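Local coordinates for protein bacteriocin (Pseudomonas syringae pv. tomato, PDB 4FZL) that kills competing bacteria, probably by binding and cleaving the peptidoglycan precursor lipid II as a calcium-binding phosphatase of the colicin M family, at residues A[4-9]-A[74-79]; A[47-52]-A[64-69]. One frame throughout, in Å; residues are numbered along the deposited sequence.

Contact 1: A[4-9]-A[74-79]; sequences NPVATV and QQINEN
The carboxamide of N4 lies against the backbone of Q75, but its amide nitrogen ND2, 3.2 Å from Q75 O, meets that oxygen at too poor an angle for a hydrogen bond. N4 is the N-cap of helix 5-12. OD1 accepts the backbone N-H of A7 in a nearly straight bond (N-H...O 167°), with the donor tilted 31° from the carbonyl plane. A chi1 of 78° sets CG between the backbone N and the carbonyl carbon, and from there OD1 reaches A7 N. ND2 is turned instead to the end of helix 59-70 and the residues that follow it, giving a hydrogen bond to S73 O and a weak one to I70 O. A single buried asparagine thus caps one helix start and ties it to the exit of another.

Beside this polar group the contact is apolar. I76 brings its CG2 branch against the pyrrolidine ring of P5, 3.6 Å from P5 CD and 3.7 Å from P5 CG, the two side chains crossing at about a right angle. The side chain of V6 packs on Q38 and V41 of helix 37-54. On the loop side, V6 meets the same isoleucine through CG2, which lies 4.0 Å from I76 CB.

Contact 2: A[47-52]-A[64-69]; sequences AAADQR and NEIATD
I66 pushes the end of its side chain between A48, A49 and R52. Its CD1 lies 3.6 Å from A48 CB and comes closer still to the backbone of helix 37-54, 3.4 Å from A49 N, so the methyl is seated on the helix surface where small side chains let it approach. A49 CB flanks the same methyl at 3.9 Å.

R52 runs past I66 in the opposite direction. Its chain is extended from CG to NE, and the guanidinium beyond lies alongside I66, with I66 CG1 3.7 Å above one face, offset toward the rim. NH1 of R52 touches E65 at CB, 3.7 Å away, while the carboxylate turns off: OE1 of E65 is 5.7 Å from R52 NH1, too far for a salt bridge, although the opposite charges may still attract weakly. D69, another acid near this arginine, pairs with R72.

In the next shell, I81 also packs on I66, L59 on A49 and A62 on R52. The far side of helix 59-70 rests on L10 and L11 of helix 5-12, whereas D50 is anchored to S91, T96 and H99. The axes of the two segments pass 9.8 Å apart with their directions 133° from each other, as in an obliquely crossed helical hairpin inside an all-helical bundle.

Contact 2 is nested within the loop that contact 1 closes: along the chain come 4-9, then 47-52 and 64-69, and finally 74-79. Their centres lie about 14 Å apart, on the same side of the chain's centre, in the helical part of the molecule and away from the calcium site to which L165, N167 and D195 contribute. Helix 59-70 links the two, since it carries half of contact 2 and leads into the loop of contact 1. They also touch directly, A7 CB packing 3.4 Å from A67 O. Helices 5-12, 37-54 and 59-70 therefore form one connected cluster, with the N-terminal helix held against the helical hairpin.

Contact 1: A[4-9]-A[74-79]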
ATOM      1  N   ASN A   4     -10.582 -16.343  24.494  1.00 37.48           N
ATOM      2  CA  ASN A   4     -11.501 -15.260  24.466  1.00 32.22           C
ATOM      3  C   ASN A   4     -12.314 -15.181  23.142  1.00 26.50           C
ATOM      4  O   ASN A   4     -11.955 -15.761  22.092  1.00 31.82           O
ATOM      5  CB  ASN A   4     -10.756 -13.937  24.790  1.00 31.22           C
ATOM      6  CG  ASN A   4     -10.001 -13.435  23.648  1.00 31.61           C
ATOM      7  OD1 ASN A   4     -10.605 -13.014  22.688  1.00 27.11           O
ATOM      8  ND2 ASN A   4      -8.700 -13.362  23.774  1.00 28.06           N
ATOM      9  N   PRO A   5     -13.426 -14.443  23.217  1.00 25.62           N
ATOM     10  CA  PRO A   5     -14.408 -14.383  22.162  1.00 27.98           C
ATOM     11  C   PRO A   5     -14.001 -13.482  21.047  1.00 21.77           C
ATOM     12  O   PRO A   5     -14.566 -13.710  19.968  1.00 27.93           O
ATOM     13  CB  PRO A   5     -15.674 -13.847  22.871  1.00 26.98           C
ATOM     14  CG  PRO A   5     -15.136 -13.138  24.069  1.00 28.61           C
ATOM     15  CD  PRO A   5     -13.978 -13.975  24.488  1.00 25.65           C
ATOM     16  N   VAL A   6     -13.096 -12.521  21.274  1.00 21.00           N
ATOM     17  CA  VAL A   6     -12.582 -11.695  20.193  1.00 22.30           C
ATOM     18  C   VAL A   6     -11.775 -12.538  19.241  1.00 20.29           C
ATOM     19  O   VAL A   6     -12.013 -12.464  17.986  1.00 24.08           O
ATOM     20  CB  VAL A   6     -11.765 -10.479  20.695  1.00 26.88           C
ATOM     21  CG1 VAL A   6     -11.148  -9.609  19.568  1.00 22.84           C
ATOM     22  CG2 VAL A   6     -12.628  -9.591  21.637  1.00 27.76           C
ATOM     23  N   ALA A   7     -10.872 -13.370  19.771  1.00 24.53           N
ATOM     24  CA  ALA A   7     -10.096 -14.252  18.899  1.00 24.51           C
ATOM     25  C   ALA A   7     -11.021 -15.253  18.153  1.00 20.84           C
ATOM     26  O   ALA A   7     -10.777 -15.616  16.966  1.00 23.87           O
ATOM     27  CB  ALA A   7      -9.017 -15.018  19.683  1.00 25.40           C
ATOM     28  N   THR A   8     -12.043 -15.797  18.849  1.00 20.70           N
ATOM     29  CA  THR A   8     -12.994 -16.677  18.228  1.00 22.43           C
ATOM     30  C   THR A   8     -13.654 -16.108  16.967  1.00 21.47           C
ATOM     31  O   THR A   8     -13.690 -16.772  15.901  1.00 24.86           O
ATOM     32  CB  THR A   8     -14.023 -17.154  19.259  1.00 27.78           C
ATOM     33  OG1 THR A   8     -13.342 -17.844  20.308  1.00 30.47           O
ATOM     34  CG2 THR A   8     -15.072 -18.106  18.624  1.00 27.97           C
ATOM     35  N   VAL A   9     -14.097 -14.869  17.073  1.00 21.53           N
ATOM     36  CA  VAL A   9     -14.707 -14.150  15.969  1.00 23.16           C
ATOM     37  C   VAL A   9     -13.659 -13.901  14.865  1.00 21.49           C
ATOM     38  O   VAL A   9     -13.914 -14.148  13.680  1.00 24.88           O
ATOM     39  CB  VAL A   9     -15.359 -12.844  16.442  1.00 24.31           C
ATOM     40  CG1 VAL A   9     -15.609 -11.791  15.267  1.00 25.43           C
ATOM     41  CG2 VAL A   9     -16.628 -13.211  17.254  1.00 26.78           C
ATOM     42  N   GLN A  74      -6.947 -14.092  28.133  1.00 26.14           N
ATOM     43  CA  GLN A  74      -8.349 -14.100  28.557  1.00 27.18           C
ATOM     44  C   GLN A  74      -8.979 -12.718  28.457  1.00 22.68           C
ATOM     45  O   GLN A  74     -10.230 -12.617  28.629  1.00 31.51           O
ATOM     46  CB  GLN A  74      -8.504 -14.615  29.981  1.00 39.02           C
ATOM     47  CG  GLN A  74      -8.262 -16.110  30.083  1.00 49.47           C
ATOM     48  CD  GLN A  74      -9.364 -16.897  30.810  1.00 80.21           C
ATOM     49  OE1 GLN A  74      -9.052 -17.855  31.515  1.00 89.57           O
ATOM     50  NE2 GLN A  74     -10.650 -16.510  30.629  1.00 81.65           N
ATOM     51  N   GLN A  75      -8.188 -11.685  28.179  1.00 21.18           N
ATOM     52  CA  GLN A  75      -8.754 -10.357  28.073  1.00 21.63           C
ATOM     53  C   GLN A  75      -9.440 -10.135  26.695  1.00 21.79           C
ATOM     54  O   GLN A  75      -9.190 -10.878  25.735  1.00 25.56           O
ATOM     55  CB  GLN A  75      -7.660  -9.350  28.236  1.00 23.74           C
ATOM     56  CG  GLN A  75      -7.080  -9.199  29.729  1.00 20.63           C
ATOM     57  CD  GLN A  75      -6.235  -8.038  30.006  1.00 27.54           C
ATOM     58  OE1 GLN A  75      -5.471  -7.689  29.175  1.00 37.09           O
ATOM     59  NE2 GLN A  75      -6.572  -7.264  31.033  1.00 34.27           N
ATOM     60  N   ILE A  76     -10.325  -9.133  26.666  1.00 21.00           N
ATOM     61  CA  ILE A  76     -11.112  -8.807  25.498  1.00 21.86           C
ATOM     62  C   ILE A  76     -11.077  -7.324  25.104  1.00 22.57           C
ATOM     63  O   ILE A  76     -11.802  -6.891  24.257  1.00 26.85           O
ATOM     64  CB  ILE A  76     -12.578  -9.282  25.597  1.00 23.82           C
ATOM     65  CG1 ILE A  76     -13.272  -8.624  26.814  1.00 22.57           C
ATOM     66  CG2 ILE A  76     -12.692 -10.840  25.654  1.00 27.20           C
ATOM     67  CD1 ILE A  76     -14.794  -8.825  26.862  1.00 28.00           C
ATOM     68  N   ASN A  77     -10.144  -6.599  25.689  1.00 22.98           N
ATOM     69  CA  ASN A  77     -10.069  -5.172  25.391  1.00 20.77           C
ATOM     70  C   ASN A  77      -9.333  -4.864  24.097  1.00 24.00           C
ATOM     71  O   ASN A  77      -8.696  -5.724  23.504  1.00 24.12           O
ATOM     72  CB  ASN A  77      -9.408  -4.370  26.534  1.00 23.72           C
ATOM     73  CG  ASN A  77      -7.957  -4.786  26.737  1.00 24.26           C
ATOM     74  OD1 ASN A  77      -7.068  -4.361  26.014  1.00 28.26           O
ATOM     75  ND2 ASN A  77      -7.709  -5.598  27.778  1.00 25.42           N
ATOM     76  N   GLU A  78      -9.386  -3.617  23.656  1.00 23.03           N
ATOM     77  CA  GLU A  78      -8.798  -3.249  22.339  1.00 24.19           C
ATOM     78  C   GLU A  78      -7.272  -3.332  22.230  1.00 24.72           C
ATOM     79  O   GLU A  78      -6.738  -3.339  21.117  1.00 28.50           O
ATOM     80  CB  GLU A  78      -9.259  -1.860  21.856  1.00 27.64           C
ATOM     81  CG  GLU A  78      -8.776  -0.773  22.779  1.00 36.91           C
ATOM     82  CD  GLU A  78      -9.520   0.562  22.561  1.00 47.80           C
ATOM     83  OE1 GLU A  78     -10.481   0.901  23.304  1.00 77.31           O
ATOM     84  OE2 GLU A  78      -9.163   1.237  21.600  1.00 52.63           O
ATOM     85  N   ASN A  79      -6.589  -3.426  23.381  1.00 23.93           N
ATOM     86  CA  ASN A  79      -5.143  -3.554  23.465  1.00 22.68           C
ATOM     87  C   ASN A  79      -4.619  -4.981  23.560  1.00 21.92           C
ATOM     88  O   ASN A  79      -3.430  -5.164  23.764  1.00 27.45           O
ATOM     89  CB  ASN A  79      -4.613  -2.685  24.625  1.00 28.14           C
ATOM     90  CG  ASN A  79      -4.934  -1.270  24.414  1.00 38.18           C
ATOM     91  OD1 ASN A  79      -5.408  -0.564  25.305  1.00 52.04           O
ATOM     92  ND2 ASN A  79      -4.754  -0.847  23.201  1.00 32.33           N
TER

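Contact 2: A[47-52]-A[64-69]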
ATOM      1  N   ALA A  47      -3.315  -5.130   9.905  1.00 20.00           N
ATOM      2  CA  ALA A  47      -2.024  -4.520   9.724  1.00 18.54           C
ATOM      3  C   ALA A  47      -0.872  -5.451  10.072  1.00 17.92           C
ATOM      4  O   ALA A  47       0.166  -5.452   9.414  1.00 21.90           O
ATOM      5  CB  ALA A  47      -1.986  -3.332  10.628  1.00 19.54           C
ATOM      6  N   ALA A  48      -1.055  -6.215  11.158  1.00 19.43           N
ATOM      7  CA  ALA A  48      -0.039  -7.192  11.528  1.00 20.70           C
ATOM      8  C   ALA A  48       0.158  -8.285  10.447  1.00 19.15           C
ATOM      9  O   ALA A  48       1.308  -8.753  10.219  1.00 22.31           O
ATOM     10  CB  ALA A  48      -0.384  -7.811  12.888  1.00 20.27           C
ATOM     11  N   ALA A  49      -0.974  -8.746   9.886  1.00 16.96           N
ATOM     12  CA  ALA A  49      -0.899  -9.811   8.922  1.00 20.76           C
ATOM     13  C   ALA A  49      -0.200  -9.281   7.637  1.00 20.81           C
ATOM     14  O   ALA A  49       0.604  -9.953   7.005  1.00 21.32           O
ATOM     15  CB  ALA A  49      -2.317 -10.321   8.626  1.00 21.06           C
ATOM     16  N   ASP A  50      -0.543  -8.055   7.243  1.00 19.79           N
ATOM     17  CA  ASP A  50       0.123  -7.447   6.108  1.00 17.85           C
ATOM     18  C   ASP A  50       1.617  -7.310   6.347  1.00 18.83           C
ATOM     19  O   ASP A  50       2.409  -7.533   5.446  1.00 20.72           O
ATOM     20  CB  ASP A  50      -0.426  -6.045   5.842  1.00 20.01           C
ATOM     21  CG  ASP A  50       0.127  -5.403   4.605  1.00 22.89           C
ATOM     22  OD1 ASP A  50      -0.279  -5.804   3.485  1.00 23.12           O
ATOM     23  OD2 ASP A  50       0.926  -4.503   4.706  1.00 23.24           O
ATOM     24  N   GLN A  51       1.997  -6.848   7.532  1.00 21.35           N
ATOM     25  CA  GLN A  51       3.394  -6.786   7.880  1.00 22.16           C
ATOM     26  C   GLN A  51       4.111  -8.160   7.697  1.00 21.04           C
ATOM     27  O   GLN A  51       5.217  -8.256   7.169  1.00 22.60           O
ATOM     28  CB  GLN A  51       3.531  -6.218   9.317  1.00 23.28           C
ATOM     29  CG  GLN A  51       4.928  -6.026   9.886  1.00 27.69           C
ATOM     30  CD  GLN A  51       5.639  -4.872   9.326  1.00 24.65           C
ATOM     31  OE1 GLN A  51       5.021  -3.876   9.053  1.00 25.54           O
ATOM     32  NE2 GLN A  51       6.943  -4.977   9.165  1.00 29.36           N
ATOM     33  N   ARG A  52       3.477  -9.212   8.206  1.00 22.05           N
ATOM     34  CA  ARG A  52       4.031 -10.504   8.032  1.00 21.89           C
ATOM     35  C   ARG A  52       4.090 -10.971   6.540  1.00 21.60           C
ATOM     36  O   ARG A  52       5.073 -11.623   6.158  1.00 26.63           O
ATOM     37  CB  ARG A  52       3.319 -11.605   8.843  1.00 22.57           C
ATOM     38  CG  ARG A  52       3.442 -11.434  10.349  1.00 27.78           C
ATOM     39  CD  ARG A  52       2.952 -12.698  11.008  1.00 39.88           C
ATOM     40  NE  ARG A  52       2.929 -12.601  12.462  1.00 53.18           N
ATOM     41  CZ  ARG A  52       2.775 -13.650  13.277  1.00 50.93           C
ATOM     42  NH1 ARG A  52       2.614 -14.878  12.783  1.00 58.61           N
ATOM     43  NH2 ARG A  52       2.749 -13.471  14.584  1.00 58.95           N
ATOM     44  N   ASN A  64      -4.333 -16.056  10.647  1.00 21.96           N
ATOM     45  CA  ASN A  64      -4.767 -17.102  11.578  1.00 19.87           C
ATOM     46  C   ASN A  64      -3.814 -17.178  12.815  1.00 19.12           C
ATOM     47  O   ASN A  64      -4.291 -17.291  13.996  1.00 22.09           O
ATOM     48  CB  ASN A  64      -4.829 -18.480  10.939  1.00 20.35           C
ATOM     49  CG  ASN A  64      -5.959 -18.649   9.938  1.00 23.77           C
ATOM     50  OD1 ASN A  64      -6.949 -17.949   9.954  1.00 23.31           O
ATOM     51  ND2 ASN A  64      -5.796 -19.632   9.038  1.00 24.03           N
ATOM     52  N   GLU A  65      -2.497 -17.096  12.561  1.00 22.15           N
ATOM     53  CA  GLU A  65      -1.552 -17.152  13.669  1.00 22.71           C
ATOM     54  C   GLU A  65      -1.640 -15.974  14.616  1.00 20.65           C
ATOM     55  O   GLU A  65      -1.473 -16.173  15.838  1.00 21.68           O
ATOM     56  CB  GLU A  65      -0.124 -17.343  13.180  1.00 25.88           C
ATOM     57  CG  GLU A  65       0.046 -18.751  12.603  1.00 26.47           C
ATOM     58  CD  GLU A  65      -0.117 -19.865  13.703  1.00 30.16           C
ATOM     59  OE1 GLU A  65       0.532 -19.799  14.767  1.00 44.68           O
ATOM     60  OE2 GLU A  65      -0.888 -20.818  13.517  1.00 33.60           O
ATOM     61  N   ILE A  66      -1.862 -14.761  14.089  1.00 20.93           N
ATOM     62  CA  ILE A  66      -2.057 -13.594  14.948  1.00 20.73           C
ATOM     63  C   ILE A  66      -3.367 -13.757  15.756  1.00 21.03           C
ATOM     64  O   ILE A  66      -3.417 -13.515  16.974  1.00 21.03           O
ATOM     65  CB  ILE A  66      -2.154 -12.373  14.046  1.00 23.47           C
ATOM     66  CG1 ILE A  66      -0.796 -12.074  13.441  1.00 23.83           C
ATOM     67  CG2 ILE A  66      -2.562 -11.174  14.863  1.00 23.10           C
ATOM     68  CD1 ILE A  66      -0.875 -11.260  12.154  1.00 25.20           C
ATOM     69  N   ALA A  67      -4.426 -14.225  15.105  1.00 21.64           N
ATOM     70  CA  ALA A  67      -5.711 -14.402  15.833  1.00 21.01           C
ATOM     71  C   ALA A  67      -5.532 -15.440  16.922  1.00 20.33           C
ATOM     72  O   ALA A  67      -6.061 -15.289  18.024  1.00 21.44           O
ATOM     73  CB  ALA A  67      -6.821 -14.810  14.889  1.00 21.99           C
ATOM     74  N   THR A  68      -4.810 -16.501  16.602  1.00 20.26           N
ATOM     75  CA  THR A  68      -4.552 -17.550  17.560  1.00 21.35           C
ATOM     76  C   THR A  68      -3.758 -17.025  18.767  1.00 21.37           C
ATOM     77  O   THR A  68      -4.036 -17.355  19.956  1.00 23.09           O
ATOM     78  CB  THR A  68      -3.910 -18.794  16.892  1.00 21.85           C
ATOM     79  OG1 THR A  68      -4.766 -19.261  15.864  1.00 23.09           O
ATOM     80  CG2 THR A  68      -3.601 -19.883  17.930  1.00 24.95           C
ATOM     81  N   ASP A  69      -2.788 -16.175  18.488  1.00 21.29           N
ATOM     82  CA  ASP A  69      -2.012 -15.593  19.574  1.00 22.35           C
ATOM     83  C   ASP A  69      -2.823 -14.659  20.455  1.00 19.62           C
ATOM     84  O   ASP A  69      -2.707 -14.671  21.709  1.00 25.58           O
ATOM     85  CB  ASP A  69      -0.742 -14.968  19.032  1.00 26.11           C
ATOM     86  CG  ASP A  69       0.299 -14.785  20.134  1.00 42.24           C
ATOM     87  OD1 ASP A  69       0.665 -15.798  20.801  1.00 45.17           O
ATOM     88  OD2 ASP A  69       0.715 -13.636  20.344  1.00 67.83           O
TER